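Local coordinates for electron transfer flavoprotein, alpha subunit (Thermotoga maritima, PDB 7KOE), which binds flavin-adenine dinucleotide and, as in related electron transfer flavoproteins, probably passes electrons between redox partners, at residues Q206-E210 against E257-G261; A212-G218 against P269-C275; V222-F228 against G252-P256; K265-P269 against G286-S290. All coordinates share one frame; numbering follows the deposited sequence.

Contact 1 (Q206-E210 against E257-G261); sequences QVNLE and EHQVG. With FAD (flavin-adenine dinucleotide), chain J.
A valine methyl sits almost squarely over an imidazole: Val207 CG1 lies 4.2 Å from the centroid of the His258 ring, only 9° off the ring normal, an aliphatic CH-pi contact between the loop 206-210 and the end of a 3-10 segment at 257-258, with no hydrogen bond across. With CG1 anti to the backbone N (chi1 178°), that branch stands over the ring centre and also meets Glu257 O; CG2 lies on the same side of the ring but outward past its NE2 corner, 3.4 Å from His258 NE2. The ring's other nitrogen, ND1, is hydrogen-bonded to Val242 O of strand 241-244, which helps fix the rotation of the imidazole beneath the valine. An alanine here would lack both methyls and would probably leave this face of the ring without its cover, weakening the hold of 206-210 on the 3-10 turn.

Leu209 extends the apolar seam, its CD2 lying 3.8 Å from Val260 CG2 and also packing on the backbone of Glu257 and His258. Beyond Val260 the polypeptide reaches the flavin: FAD N3 donates to Val260 O over 2.8 Å, and Gln259 NE2 stands 3.0 Å from FAD O4 while its OE1 is hydrogen-bonded to Arg246. A side chain on Gly261 would run into FAD N3. The contact packs against a loop that meets the pyrimidine part of the isoalloxazine, part of the FAD pocket of this Rossmann-like domain.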
# COMPACT_ATOMS: atom_id res chain seq x y z
N GLN B 206 -52.53 25.42 10.96
CA GLN B 206 -51.21 25.85 10.53
C GLN B 206 -50.67 24.91 9.46
O GLN B 206 -51.40 24.07 8.93
CB GLN B 206 -50.24 25.91 11.71
CG GLN B 206 -50.58 26.98 12.73
CD GLN B 206 -49.70 26.89 13.96
OE1 GLN B 206 -48.48 26.77 13.85
NE2 GLN B 206 -50.32 26.94 15.13
N VAL B 207 -49.39 25.05 9.13
CA VAL B 207 -48.71 24.16 8.20
C VAL B 207 -47.93 23.15 9.03
O VAL B 207 -47.06 23.54 9.81
CB VAL B 207 -47.78 24.93 7.25
CG1 VAL B 207 -47.06 23.97 6.33
CG2 VAL B 207 -48.56 25.98 6.48
N ASN B 208 -48.24 21.87 8.87
CA ASN B 208 -47.56 20.85 9.68
C ASN B 208 -46.30 20.37 8.99
O ASN B 208 -45.19 20.63 9.45
CB ASN B 208 -48.52 19.70 9.97
CG ASN B 208 -49.86 20.17 10.48
OD1 ASN B 208 -49.93 20.98 11.40
ND2 ASN B 208 -50.93 19.67 9.88
N LEU B 209 -46.46 19.66 7.87
CA LEU B 209 -45.41 19.20 6.96
C LEU B 209 -44.32 18.33 7.61
O LEU B 209 -43.32 18.02 6.96
CB LEU B 209 -44.77 20.38 6.22
CG LEU B 209 -44.41 20.17 4.76
CD1 LEU B 209 -45.61 19.78 3.95
CD2 LEU B 209 -43.80 21.43 4.21
N GLU B 210 -44.46 17.93 8.87
CA GLU B 210 -43.68 16.83 9.42
C GLU B 210 -44.54 15.82 10.14
O GLU B 210 -44.11 14.66 10.28
CB GLU B 210 -42.61 17.32 10.42
CG GLU B 210 -41.50 18.17 9.86
CD GLU B 210 -41.73 19.65 10.07
OE1 GLU B 210 -42.72 20.00 10.73
OE2 GLU B 210 -40.91 20.45 9.59
N GLU B 257 -43.15 28.20 3.82
CA GLU B 257 -43.40 27.23 4.88
C GLU B 257 -43.89 25.90 4.34
O GLU B 257 -43.98 24.93 5.10
CB GLU B 257 -44.42 27.79 5.88
CG GLU B 257 -43.90 28.88 6.81
CD GLU B 257 -43.81 30.24 6.15
OE1 GLU B 257 -44.86 30.84 5.84
OE2 GLU B 257 -42.68 30.72 5.93
N HIS B 258 -44.21 25.82 3.05
CA HIS B 258 -44.63 24.60 2.39
C HIS B 258 -43.50 23.90 1.66
O HIS B 258 -43.75 22.95 0.92
CB HIS B 258 -45.76 24.91 1.40
CG HIS B 258 -47.06 25.23 2.07
ND1 HIS B 258 -48.06 24.31 2.22
CD2 HIS B 258 -47.51 26.38 2.62
CE1 HIS B 258 -49.09 24.87 2.84
NE2 HIS B 258 -48.78 26.13 3.09
N GLN B 259 -42.26 24.35 1.84
CA GLN B 259 -41.15 23.83 1.06
C GLN B 259 -40.58 22.58 1.70
O GLN B 259 -40.40 22.50 2.91
CB GLN B 259 -40.06 24.89 0.93
CG GLN B 259 -39.10 24.63 -0.20
CD GLN B 259 -37.84 25.44 -0.07
OE1 GLN B 259 -37.86 26.67 -0.18
NE2 GLN B 259 -36.73 24.77 0.18
N VAL B 260 -40.30 21.59 0.85
CA VAL B 260 -39.84 20.27 1.28
C VAL B 260 -38.46 20.04 0.69
O VAL B 260 -38.25 20.23 -0.51
CB VAL B 260 -40.82 19.17 0.83
CG1 VAL B 260 -40.28 17.81 1.17
CG2 VAL B 260 -42.17 19.37 1.47
N GLY B 261 -37.51 19.65 1.54
CA GLY B 261 -36.21 19.27 1.04
C GLY B 261 -35.07 19.54 2.00
O GLY B 261 -35.22 19.38 3.21
PA FAD J . -37.74 21.05 -11.98
O1A FAD J . -37.79 21.99 -13.11
O2A FAD J . -36.36 20.45 -11.74
O5B FAD J . -38.82 19.97 -12.14
C5B FAD J . -39.76 20.00 -13.24
C4B FAD J . -40.28 18.61 -13.48
O4B FAD J . -41.70 18.67 -13.74
C3B FAD J . -39.64 17.88 -14.66
O3B FAD J . -39.37 16.52 -14.32
C2B FAD J . -40.71 18.00 -15.74
O2B FAD J . -40.67 16.91 -16.66
C1B FAD J . -41.98 17.93 -14.90
N9A FAD J . -43.16 18.50 -15.54
C8A FAD J . -43.20 19.51 -16.46
N7A FAD J . -44.40 19.82 -16.87
C5A FAD J . -45.22 18.94 -16.17
C6A FAD J . -46.62 18.75 -16.15
N6A FAD J . -47.47 19.46 -16.89
N1A FAD J . -47.11 17.80 -15.33
C2A FAD J . -46.26 17.08 -14.59
N3A FAD J . -44.93 17.17 -14.53
C4A FAD J . -44.47 18.13 -15.35
N1 FAD J . -35.24 22.18 -3.65
C2 FAD J . -36.29 21.83 -2.86
O2 FAD J . -37.35 21.45 -3.35
N3 FAD J . -36.18 21.89 -1.50
C4 FAD J . -35.07 22.27 -0.80
O4 FAD J . -35.08 22.29 0.42
C4X FAD J . -33.96 22.65 -1.64
N5 FAD J . -32.88 23.03 -1.07
C5X FAD J . -31.82 23.39 -1.86
C6 FAD J . -30.65 23.80 -1.24
C7 FAD J . -29.54 24.18 -1.99
C7M FAD J . -28.29 24.62 -1.28
C8 FAD J . -29.61 24.14 -3.39
C8M FAD J . -28.43 24.52 -4.23
C9 FAD J . -30.78 23.72 -4.01
C9A FAD J . -31.88 23.36 -3.25
N10 FAD J . -33.07 22.91 -3.85
C10 FAD J . -34.14 22.57 -3.07
C1' FAD J . -33.22 22.90 -5.31
C2' FAD J . -32.96 21.55 -5.96
O2' FAD J . -31.56 21.35 -6.15
C3' FAD J . -33.67 21.52 -7.31
O3' FAD J . -33.04 22.47 -8.17
C4' FAD J . -35.16 21.84 -7.24
O4' FAD J . -35.79 20.98 -6.30
C5' FAD J . -35.85 21.73 -8.58
O5' FAD J . -37.28 21.84 -8.36
P FAD J . -38.30 21.05 -9.26
O1P FAD J . -39.69 21.32 -8.68
O2P FAD J . -37.92 19.65 -9.39
O3P FAD J . -38.19 21.77 -10.64

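Contact 2 (A212-G218 against P269-C275); sequences APVVVAG and PVLYFAC
Val215 and Tyr272 sit side by side on one face of two neighbouring parallel strands, 214-218 and 271-275, inside the five-stranded sheet of the Rossmann-like FAD-binding domain. The strand axes approach to 4.7 Å and run 9° from parallel. Backbone bonds alternate between them: Val215 N donates to Leu271 O, Phe273 N to Val215 O at 2.9 Å, Ala217 N to Phe273 O at 2.8 Å, and Cys275 N to Ala217 O. At the entrance, Val270 N is bonded to Pro213 O.

Side chains sort onto two faces. Val216 CG2 packs on Phe273 CB at 3.7 Å and reaches Cys275 SG, on the face covered by helix 227-237 through Leu231 and Ala235. On the other, Val215 CG1 lies 3.7 Å from Tyr272 CE1, and its second methyl, CG2, crosses towards Pro269 CG.

Further out, strands 241-244 and 293-296 flank the pair, and Val283 of the partner electron transfer flavoprotein subunit packs on Pro213 and Val214. Tyr272 is held at its polar end by a hydrogen bond to His283, which also binds FAD. The tyrosine's first torsion is extended (chi1 -177°), which carries the ring towards the neighbouring strand, Tyr272 OH ending 3.3 Å from Ala217 CB.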
# COMPACT_ATOMS: atom_id res chain seq x y z
N ALA B 212 -47.82 15.28 9.22
CA ALA B 212 -48.88 14.98 8.28
C ALA B 212 -48.69 13.57 7.73
O ALA B 212 -47.57 13.22 7.33
CB ALA B 212 -48.89 15.98 7.14
N PRO B 213 -49.73 12.74 7.72
CA PRO B 213 -49.56 11.37 7.20
C PRO B 213 -49.46 11.31 5.69
O PRO B 213 -49.00 10.29 5.16
CB PRO B 213 -50.82 10.65 7.70
CG PRO B 213 -51.45 11.58 8.70
CD PRO B 213 -51.07 12.95 8.27
N VAL B 214 -49.89 12.34 4.98
CA VAL B 214 -49.80 12.40 3.53
C VAL B 214 -49.27 13.78 3.16
O VAL B 214 -49.82 14.79 3.60
CB VAL B 214 -51.16 12.14 2.85
CG1 VAL B 214 -51.15 12.58 1.40
CG2 VAL B 214 -51.51 10.67 2.93
N VAL B 215 -48.20 13.82 2.38
CA VAL B 215 -47.68 15.07 1.85
C VAL B 215 -47.74 14.98 0.33
O VAL B 215 -47.02 14.18 -0.28
CB VAL B 215 -46.25 15.36 2.32
CG1 VAL B 215 -45.70 16.58 1.63
CG2 VAL B 215 -46.23 15.56 3.82
N VAL B 216 -48.63 15.76 -0.27
CA VAL B 216 -48.69 15.89 -1.72
C VAL B 216 -48.03 17.20 -2.12
O VAL B 216 -48.45 18.28 -1.72
CB VAL B 216 -50.14 15.76 -2.24
CG1 VAL B 216 -51.12 16.58 -1.43
CG2 VAL B 216 -50.21 16.16 -3.70
N ALA B 217 -46.94 17.09 -2.88
CA ALA B 217 -46.08 18.23 -3.14
C ALA B 217 -45.84 18.37 -4.63
O ALA B 217 -45.98 17.40 -5.39
CB ALA B 217 -44.74 18.09 -2.41
N GLY B 218 -45.48 19.57 -5.05
CA GLY B 218 -45.20 19.80 -6.45
C GLY B 218 -44.36 21.04 -6.66
O GLY B 218 -44.22 21.88 -5.77
N PRO B 269 -44.02 11.31 5.99
CA PRO B 269 -45.38 10.78 5.95
C PRO B 269 -45.37 9.29 5.68
O PRO B 269 -44.31 8.68 5.61
CB PRO B 269 -46.01 11.56 4.79
CG PRO B 269 -44.90 11.68 3.83
CD PRO B 269 -43.63 11.78 4.65
N VAL B 270 -46.55 8.68 5.54
CA VAL B 270 -46.62 7.32 5.04
C VAL B 270 -46.88 7.28 3.55
O VAL B 270 -46.86 6.19 2.95
CB VAL B 270 -47.69 6.50 5.79
CG1 VAL B 270 -47.42 6.51 7.28
CG2 VAL B 270 -49.08 7.02 5.48
N LEU B 271 -47.11 8.43 2.92
CA LEU B 271 -47.46 8.48 1.51
C LEU B 271 -47.09 9.86 0.99
O LEU B 271 -47.71 10.85 1.38
CB LEU B 271 -48.94 8.19 1.32
CG LEU B 271 -49.54 8.35 -0.07
CD1 LEU B 271 -48.81 7.52 -1.09
CD2 LEU B 271 -51.01 7.98 -0.04
N TYR B 272 -46.09 9.92 0.12
CA TYR B 272 -45.62 11.17 -0.46
C TYR B 272 -45.98 11.20 -1.94
O TYR B 272 -45.75 10.21 -2.66
CB TYR B 272 -44.11 11.34 -0.27
CG TYR B 272 -43.57 12.65 -0.78
CD1 TYR B 272 -43.65 13.80 -0.02
CD2 TYR B 272 -42.97 12.73 -2.03
CE1 TYR B 272 -43.16 15.00 -0.49
CE2 TYR B 272 -42.48 13.92 -2.51
CZ TYR B 272 -42.58 15.05 -1.74
OH TYR B 272 -42.07 16.23 -2.21
N PHE B 273 -46.52 12.32 -2.41
CA PHE B 273 -46.89 12.50 -3.81
C PHE B 273 -45.95 13.54 -4.42
O PHE B 273 -46.15 14.74 -4.24
CB PHE B 273 -48.34 12.94 -3.94
CG PHE B 273 -49.32 11.80 -3.98
CD1 PHE B 273 -49.65 11.20 -5.18
CD2 PHE B 273 -49.91 11.35 -2.82
CE1 PHE B 273 -50.55 10.16 -5.21
CE2 PHE B 273 -50.81 10.31 -2.85
CZ PHE B 273 -51.13 9.71 -4.04
N ALA B 274 -44.94 13.07 -5.15
CA ALA B 274 -44.03 13.96 -5.87
C ALA B 274 -44.67 14.35 -7.20
O ALA B 274 -44.32 13.87 -8.28
CB ALA B 274 -42.68 13.29 -6.07
N CYS B 275 -45.64 15.26 -7.10
CA CYS B 275 -46.53 15.58 -8.21
C CYS B 275 -45.88 16.64 -9.08
O CYS B 275 -46.07 17.84 -8.89
CB CYS B 275 -47.88 16.03 -7.69
SG CYS B 275 -48.96 14.68 -7.19

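Contact 3 (V222-F228 against G252-P256); sequences VGGPEGF and GWISP
Aromatic faces carry most of this contact, beginning with Ile254 over Phe228. Ile254 CD1 stands 3.5 Å from the centroid of the Phe228 ring and 8° off its normal, a CH-pi contact made possible by an extended second torsion (chi2 172°) that carries the methyl out over the ring centre. Val222 CG1 covers the opposite face, so the phenyl is sandwiched between aliphatic groups from both segments. Trp253 supplies the second such face: Gly224 CA lies 3.9 Å from the centroid of its five-membered ring, while Val222 O and Gly224 N also rest over that side of the indole, nearer the rim.

Both segments belong to the Rossmann-like FAD-binding domain. The glycine-rich turn after strand 214-218 leads through 222-226 into helix 227-237, and it meets the chain just past a helix that ends in a Schellman motif at Gly252, whose positive phi suits a residue without a side chain. Gly224 is also at positive phi, and a CB there would be crowded by Pro225 CD.

Plain apolar contacts fill in around the rings. Pro225 CD meets Trp253 CD1 at 3.6 Å, the two side chains crossing at about a right angle. Trp253 CB comes to the edge of the Phe228 ring, 3.6 Å from Phe228 CE2. A serine in place of Trp253 would probably uncover the backbone of Val222 and Gly224 and leave Pro225 without its apolar partner. Ala248 of helix 246-249 touches both Phe228 and Trp253.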
# COMPACT_ATOMS: atom_id res chain seq x y z
N VAL B 222 -46.38 21.99 -11.69
CA VAL B 222 -47.60 22.62 -11.24
C VAL B 222 -47.62 24.02 -11.84
O VAL B 222 -47.22 24.99 -11.17
CB VAL B 222 -47.65 22.67 -9.71
CG1 VAL B 222 -48.99 23.06 -9.22
CG2 VAL B 222 -47.26 21.33 -9.13
N GLY B 223 -48.05 24.15 -13.09
CA GLY B 223 -47.96 25.41 -13.79
C GLY B 223 -48.84 26.50 -13.21
O GLY B 223 -50.06 26.49 -13.39
N GLY B 224 -48.22 27.45 -12.52
CA GLY B 224 -48.94 28.47 -11.81
C GLY B 224 -49.48 27.97 -10.48
O GLY B 224 -49.37 26.78 -10.15
N PRO B 225 -50.06 28.87 -9.69
CA PRO B 225 -50.72 28.43 -8.44
C PRO B 225 -52.11 27.88 -8.66
O PRO B 225 -52.76 27.50 -7.67
CB PRO B 225 -50.75 29.71 -7.60
CG PRO B 225 -50.81 30.80 -8.60
CD PRO B 225 -50.05 30.33 -9.82
N GLU B 226 -52.60 27.84 -9.90
CA GLU B 226 -53.90 27.23 -10.18
C GLU B 226 -53.85 25.72 -10.01
O GLU B 226 -54.85 25.10 -9.62
CB GLU B 226 -54.35 27.58 -11.59
CG GLU B 226 -54.48 29.06 -11.85
CD GLU B 226 -55.92 29.53 -11.84
OE1 GLU B 226 -56.24 30.49 -12.57
OE2 GLU B 226 -56.74 28.92 -11.11
N GLY B 227 -52.70 25.10 -10.28
CA GLY B 227 -52.57 23.67 -10.09
C GLY B 227 -52.39 23.25 -8.65
O GLY B 227 -52.53 22.06 -8.35
N PHE B 228 -52.04 24.18 -7.76
CA PHE B 228 -51.86 23.84 -6.36
C PHE B 228 -53.17 23.79 -5.60
O PHE B 228 -53.19 23.26 -4.48
CB PHE B 228 -50.90 24.83 -5.69
CG PHE B 228 -49.46 24.49 -5.88
CD1 PHE B 228 -48.98 23.24 -5.53
CD2 PHE B 228 -48.58 25.41 -6.42
CE1 PHE B 228 -47.66 22.91 -5.71
CE2 PHE B 228 -47.25 25.08 -6.61
CZ PHE B 228 -46.80 23.83 -6.25
N GLY B 252 -43.07 31.79 -6.25
CA GLY B 252 -44.10 32.48 -5.50
C GLY B 252 -45.44 31.81 -5.49
O GLY B 252 -46.45 32.46 -5.20
N TRP B 253 -45.50 30.51 -5.80
CA TRP B 253 -46.78 29.84 -5.90
C TRP B 253 -47.35 29.49 -4.52
O TRP B 253 -48.54 29.72 -4.27
CB TRP B 253 -46.65 28.60 -6.77
CG TRP B 253 -46.32 28.93 -8.18
CD1 TRP B 253 -46.59 30.09 -8.83
CD2 TRP B 253 -45.66 28.09 -9.13
NE1 TRP B 253 -46.13 30.03 -10.13
CE2 TRP B 253 -45.55 28.81 -10.33
CE3 TRP B 253 -45.14 26.79 -9.07
CZ2 TRP B 253 -44.95 28.27 -11.47
CZ3 TRP B 253 -44.54 26.27 -10.19
CH2 TRP B 253 -44.46 27.01 -11.38
N ILE B 254 -46.54 28.93 -3.63
CA ILE B 254 -47.00 28.72 -2.26
C ILE B 254 -46.03 29.47 -1.36
O ILE B 254 -44.99 29.95 -1.82
CB ILE B 254 -47.07 27.22 -1.88
CG1 ILE B 254 -47.58 26.37 -3.02
CG2 ILE B 254 -48.14 26.98 -0.81
CD1 ILE B 254 -47.48 24.90 -2.74
N SER B 255 -46.36 29.60 -0.08
CA SER B 255 -45.50 30.17 0.93
C SER B 255 -44.27 29.30 1.13
O SER B 255 -44.30 28.09 0.87
CB SER B 255 -46.29 30.32 2.23
OG SER B 255 -45.46 30.42 3.37
N PRO B 256 -43.15 29.88 1.57
CA PRO B 256 -41.95 29.07 1.85
C PRO B 256 -42.07 28.13 3.04
O PRO B 256 -41.16 27.32 3.25
CB PRO B 256 -40.87 30.13 2.10
CG PRO B 256 -41.61 31.37 2.41
CD PRO B 256 -42.83 31.32 1.57

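Contact 4 (K265-P269 against G286-S290); sequences KTVRP and GIKES
Val267 N and Gly286 O make the one hydrogen bond between these segments, and it is a weak one: 2.8 Å long but bent to 121° at the hydrogen. The same carbonyl oxygen is approached by carbon as well, with Thr266 CG2 at 3.4 Å and Val267 CG2 at 3.3 Å from Gly286 O.

Within the loop 286-290, Ile287 O is gripped twice, by Ser290 N across a type I turn and by Ser290 OG at 2.8 Å. The hydroxyl gets there because OG sits between the backbone N and the carbonyl carbon (chi1 68°), folded back over the turn. That turn brings Ser290 CB to 3.6 Å from Pro269 CD, while Arg268 CG rests against Glu289 O.

Arg268 and Glu289 carry opposite charges but stop short of a salt bridge: Arg268 NE and Glu289 OE1 are 4.3 Å apart and the guanidinium and carboxylate planes are turned 60° from each other. Any attraction between them is probably weak at this distance. Glu289 instead spends OE2 on a salt bridge to Arg164, and Lys265 NZ is hydrogen-bonded to Glu257 O. Ser290 O accepts from Arg251 of the partner electron transfer flavoprotein subunit, so the turn also faces the subunit interface.

Val267 CG2 and Ile287 CG2 meet at 4.0 Å, and both side chains lie on Tyr272; the contact thus joins the approach to strand 271-275 with the loop between helix 281-284 and strand 293-296.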
# COMPACT_ATOMS: atom_id res chain seq x y z
N LYS B 265 -38.35 21.61 4.76
CA LYS B 265 -38.75 20.73 5.84
C LYS B 265 -38.61 19.29 5.38
O LYS B 265 -39.02 18.94 4.27
CB LYS B 265 -40.18 21.02 6.29
CG LYS B 265 -40.34 22.37 6.96
CD LYS B 265 -41.79 22.80 7.04
CE LYS B 265 -41.93 24.16 7.69
NZ LYS B 265 -43.35 24.59 7.78
N THR B 266 -38.02 18.46 6.24
CA THR B 266 -37.87 17.03 5.96
C THR B 266 -39.16 16.33 6.39
O THR B 266 -39.46 16.26 7.58
CB THR B 266 -36.66 16.46 6.67
OG1 THR B 266 -35.47 17.02 6.11
CG2 THR B 266 -36.61 14.96 6.52
N VAL B 267 -39.91 15.85 5.42
CA VAL B 267 -41.18 15.20 5.71
C VAL B 267 -40.94 13.74 6.08
O VAL B 267 -39.95 13.12 5.67
CB VAL B 267 -42.14 15.33 4.50
CG1 VAL B 267 -42.34 16.77 4.15
CG2 VAL B 267 -41.62 14.59 3.29
N ARG B 268 -41.82 13.21 6.91
CA ARG B 268 -41.90 11.76 7.15
C ARG B 268 -43.36 11.33 7.16
O ARG B 268 -43.93 11.03 8.22
CB ARG B 268 -41.20 11.40 8.46
CG ARG B 268 -40.84 9.93 8.59
CD ARG B 268 -40.99 9.47 10.02
NE ARG B 268 -40.49 10.46 10.97
CZ ARG B 268 -40.83 10.51 12.25
NH1 ARG B 268 -41.68 9.63 12.75
NH2 ARG B 268 -40.31 11.45 13.03
N PRO B 269 -44.02 11.31 5.99
CA PRO B 269 -45.38 10.78 5.95
C PRO B 269 -45.37 9.29 5.68
O PRO B 269 -44.31 8.68 5.61
CB PRO B 269 -46.01 11.56 4.79
CG PRO B 269 -44.90 11.68 3.83
CD PRO B 269 -43.63 11.78 4.65
N GLY B 286 -35.32 15.18 1.78
CA GLY B 286 -36.33 15.43 2.79
C GLY B 286 -37.49 14.46 2.72
O GLY B 286 -38.33 14.45 3.62
N ILE B 287 -37.55 13.64 1.67
CA ILE B 287 -38.65 12.71 1.48
C ILE B 287 -38.24 11.26 1.60
O ILE B 287 -39.11 10.38 1.56
CB ILE B 287 -39.35 12.93 0.11
CG1 ILE B 287 -38.50 12.36 -1.01
CG2 ILE B 287 -39.54 14.39 -0.14
CD1 ILE B 287 -39.18 12.36 -2.35
N LYS B 288 -36.94 10.97 1.75
CA LYS B 288 -36.46 9.59 1.73
C LYS B 288 -36.81 8.82 3.00
O LYS B 288 -36.68 7.59 3.00
CB LYS B 288 -34.95 9.57 1.51
CG LYS B 288 -34.15 10.31 2.57
CD LYS B 288 -32.67 10.01 2.44
CE LYS B 288 -32.13 10.43 1.08
NZ LYS B 288 -30.66 10.24 0.99
N GLU B 289 -37.23 9.49 4.06
CA GLU B 289 -37.66 8.82 5.28
C GLU B 289 -39.14 8.43 5.24
O GLU B 289 -39.65 7.93 6.24
CB GLU B 289 -37.39 9.72 6.49
CG GLU B 289 -36.90 8.98 7.73
CD GLU B 289 -36.59 9.92 8.88
OE1 GLU B 289 -36.87 11.13 8.75
OE2 GLU B 289 -36.08 9.45 9.91
N SER B 290 -39.82 8.65 4.12
CA SER B 290 -41.23 8.33 4.01
C SER B 290 -41.41 6.84 3.76
O SER B 290 -40.46 6.05 3.75
CB SER B 290 -41.87 9.14 2.89
OG SER B 290 -41.39 8.73 1.62

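From the N-terminal side, 206-210 opens contact 1, 212-218 opens contact 2 and 222-228 opens contact 3. Contact 3 closes first, at 252-256, nested inside the other two; contact 1 follows directly at 257-261. Contact 4 then opens at 265-269, in series with contacts 1 and 3, and contact 2 closes at 269-275 before contact 4 does at 286-290. Contact 2 therefore crosses both contact 1 and contact 4, sharing Pro269 with the latter. Contact 2 forms the sheet centre; Gly218 meets Phe228 of contact 3 at one end, while Val215 and Tyr272 touch contacts 1 and 4, uniting strands, helix 227-237 and flavin-side loops.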